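Local coordinates for protein aldehyde dehydrogenase (Burkholderia cenocepacia, PDB 4O6R) that probably oxidises aldehydes to carboxylic acids with NAD(P)+ as electron acceptor, and binds AMP in its nucleotide pocket, at residues A[26-31]-A[210-215]. Numbering follows the deposited sequence.
Sequences GTIDVL and PGYGHT. With AMP (adenosine monophosphate), chain E.
Ile28 reaches from its strand to the ring of Tyr212, and its CD1 methyl settles over the ring face in a CH-pi contact, 3.7 Å from the ring centroid and 14° off the normal. CG1 follows toward the phenol end, 3.7 Å from Tyr212 OH, so the aliphatic branch runs from ring centre to hydroxyl. With chi2 near anti (168°), CD1 is stretched away from the strand, and this long branch spans the gap between backbones whose nearest CA atoms, Ile28 and Gly211, stand 7.7 Å apart; its aliphatic carbons suit an aromatic face. The Ile28 CD1 methyl also lies 4.2 Å from Gly211 CA.

Tyr212 is the N-cap of helix 213-222, and its side chain also touches Glu183, an AMP-binding residue. Next to it, Gly213, having no side chain, lets its CA lie 3.4 Å from AMP N9. Gly211 O accepts a hydrogen bond from Lys180 NZ, which also hydrogen-bonds AMP. The segment is a glycine-containing strand-turn-helix connection at the AMP pocket. Strand 27-32 pairs antiparallel with strand 37-43, whose Ile42 packs against both Ile28 and Pro210, laying this hairpin against the turn that leads from strand 206-208 into helix 213-222.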
loop_
_atom_site.group_PDB
_atom_site.type_symbol
_atom_site.label_atom_id
_atom_site.label_comp_id
_atom_site.label_asym_id
_atom_site.label_seq_id
_atom_site.Cartn_x
_atom_site.Cartn_y
_atom_site.Cartn_z
ATOM N N GLY A 26 -17.757 -33.863 -30.510
ATOM C CA GLY A 26 -18.946 -33.035 -30.611
ATOM C C GLY A 26 -18.643 -31.644 -31.147
ATOM O O GLY A 26 -17.513 -31.134 -31.028
ATOM N N THR A 27 -19.656 -31.036 -31.739
ATOM C CA THR A 27 -19.578 -29.667 -32.187
ATOM C C THR A 27 -20.805 -28.865 -31.794
ATOM O O THR A 27 -21.841 -29.423 -31.421
ATOM C CB THR A 27 -19.429 -29.575 -33.704
ATOM O OG1 THR A 27 -20.535 -30.227 -34.322
ATOM C CG2 THR A 27 -18.145 -30.217 -34.126
ATOM N N ILE A 28 -20.645 -27.549 -31.885
ATOM C CA ILE A 28 -21.713 -26.584 -31.678
ATOM C C ILE A 28 -21.749 -25.596 -32.845
ATOM O O ILE A 28 -20.699 -25.135 -33.297
ATOM C CB ILE A 28 -21.507 -25.858 -30.361
ATOM C CG1 ILE A 28 -21.835 -26.829 -29.211
ATOM C CG2 ILE A 28 -22.405 -24.642 -30.293
ATOM C CD1 ILE A 28 -21.407 -26.364 -27.835
ATOM N N ASP A 29 -22.951 -25.288 -33.336
ATOM C CA ASP A 29 -23.095 -24.324 -34.432
ATOM C C ASP A 29 -23.016 -22.897 -33.871
ATOM O O ASP A 29 -23.670 -22.593 -32.874
ATOM C CB ASP A 29 -24.429 -24.503 -35.171
ATOM C CG ASP A 29 -24.453 -25.695 -36.122
ATOM O OD1 ASP A 29 -23.497 -26.489 -36.220
ATOM O OD2 ASP A 29 -25.481 -25.829 -36.809
ATOM N N VAL A 30 -22.207 -22.047 -34.508
ATOM C CA VAL A 30 -22.055 -20.653 -34.107
ATOM C C VAL A 30 -22.787 -19.827 -35.131
ATOM O O VAL A 30 -22.512 -19.933 -36.327
ATOM C CB VAL A 30 -20.596 -20.218 -34.052
ATOM C CG1 VAL A 30 -20.491 -18.732 -33.693
ATOM C CG2 VAL A 30 -19.855 -21.079 -33.031
ATOM N N LEU A 31 -23.726 -19.025 -34.657
ATOM C CA LEU A 31 -24.620 -18.284 -35.531
ATOM C C LEU A 31 -24.222 -16.811 -35.648
ATOM O O LEU A 31 -23.664 -16.206 -34.697
ATOM C CB LEU A 31 -26.089 -18.422 -35.086
ATOM C CG LEU A 31 -26.616 -19.853 -34.896
ATOM C CD1 LEU A 31 -28.098 -19.855 -34.558
ATOM C CD2 LEU A 31 -26.364 -20.644 -36.165
ATOM N N PRO A 210 -14.439 -23.929 -25.077
ATOM C CA PRO A 210 -15.823 -23.597 -25.351
ATOM C C PRO A 210 -16.671 -24.879 -25.329
ATOM O O PRO A 210 -16.241 -25.925 -25.835
ATOM C CB PRO A 210 -15.801 -23.044 -26.779
ATOM C CG PRO A 210 -14.368 -22.838 -27.137
ATOM C CD PRO A 210 -13.603 -23.827 -26.284
ATOM N N GLY A 211 -17.858 -24.774 -24.768
ATOM C CA GLY A 211 -18.770 -25.900 -24.629
ATOM C C GLY A 211 -19.952 -25.418 -23.821
ATOM O O GLY A 211 -19.975 -24.264 -23.385
ATOM N N TYR A 212 -20.940 -26.283 -23.639
ATOM C CA TYR A 212 -22.107 -25.912 -22.884
ATOM C C TYR A 212 -21.794 -25.701 -21.407
ATOM O O TYR A 212 -20.871 -26.287 -20.831
ATOM C CB TYR A 212 -23.204 -26.962 -23.008
ATOM C CG TYR A 212 -23.755 -27.115 -24.405
ATOM C CD1 TYR A 212 -24.285 -26.015 -25.113
ATOM C CD2 TYR A 212 -23.762 -28.359 -25.023
ATOM C CE1 TYR A 212 -24.799 -26.173 -26.395
ATOM C CE2 TYR A 212 -24.281 -28.510 -26.295
ATOM C CZ TYR A 212 -24.792 -27.424 -26.966
ATOM O OH TYR A 212 -25.277 -27.640 -28.232
ATOM N N GLY A 213 -22.619 -24.877 -20.785
ATOM C CA GLY A 213 -22.518 -24.634 -19.359
ATOM C C GLY A 213 -22.658 -25.896 -18.547
ATOM O O GLY A 213 -21.900 -26.129 -17.593
ATOM N N HIS A 214 -23.604 -26.742 -18.939
ATOM C CA HIS A 214 -23.935 -27.899 -18.145
ATOM C C HIS A 214 -23.005 -29.067 -18.386
ATOM O O HIS A 214 -23.103 -30.066 -17.702
ATOM C CB HIS A 214 -25.368 -28.312 -18.402
ATOM C CG HIS A 214 -25.633 -28.761 -19.810
ATOM N ND1 HIS A 214 -26.060 -27.898 -20.797
ATOM C CD2 HIS A 214 -25.557 -29.983 -20.385
ATOM C CE1 HIS A 214 -26.224 -28.568 -21.925
ATOM N NE2 HIS A 214 -25.920 -29.835 -21.702
ATOM N N THR A 215 -22.103 -28.976 -19.359
ATOM C CA THR A 215 -21.090 -30.020 -19.562
ATOM C C THR A 215 -19.716 -29.476 -19.103
ATOM O O THR A 215 -19.254 -29.793 -18.001
ATOM C CB THR A 215 -21.022 -30.485 -21.031
ATOM O OG1 THR A 215 -20.975 -29.353 -21.910
ATOM C CG2 THR A 215 -22.251 -31.319 -21.414
HETATM P P AMP E . -25.587 -17.864 -17.685
HETATM O O1P AMP E . -25.432 -16.930 -16.534
HETATM O O2P AMP E . -26.131 -19.242 -17.247
HETATM O O3P AMP E . -26.275 -17.207 -18.895
HETATM O "O5'" AMP E . -24.094 -18.215 -18.296
HETATM C "C5'" AMP E . -22.899 -17.398 -18.432
HETATM C "C4'" AMP E . -21.715 -18.371 -18.714
HETATM O "O4'" AMP E . -21.805 -19.477 -17.793
HETATM C "C3'" AMP E . -21.650 -19.033 -20.097
HETATM O "O3'" AMP E . -20.301 -19.191 -20.640
HETATM C "C2'" AMP E . -22.357 -20.378 -19.851
HETATM O "O2'" AMP E . -22.099 -21.431 -20.808
HETATM C "C1'" AMP E . -21.920 -20.745 -18.436
HETATM N N9 AMP E . -22.828 -21.683 -17.689
HETATM C C8 AMP E . -24.153 -21.934 -17.911
HETATM N N7 AMP E . -24.624 -22.885 -17.039
HETATM C C5 AMP E . -23.602 -23.260 -16.220
HETATM C C6 AMP E . -23.384 -24.192 -15.073
HETATM N N6 AMP E . -24.368 -24.960 -14.587
HETATM N N1 AMP E . -22.174 -24.279 -14.492
HETATM C C2 AMP E . -21.161 -23.530 -14.954
HETATM N N3 AMP E . -21.274 -22.675 -15.995
HETATM C C4 AMP E . -22.429 -22.476 -16.664
#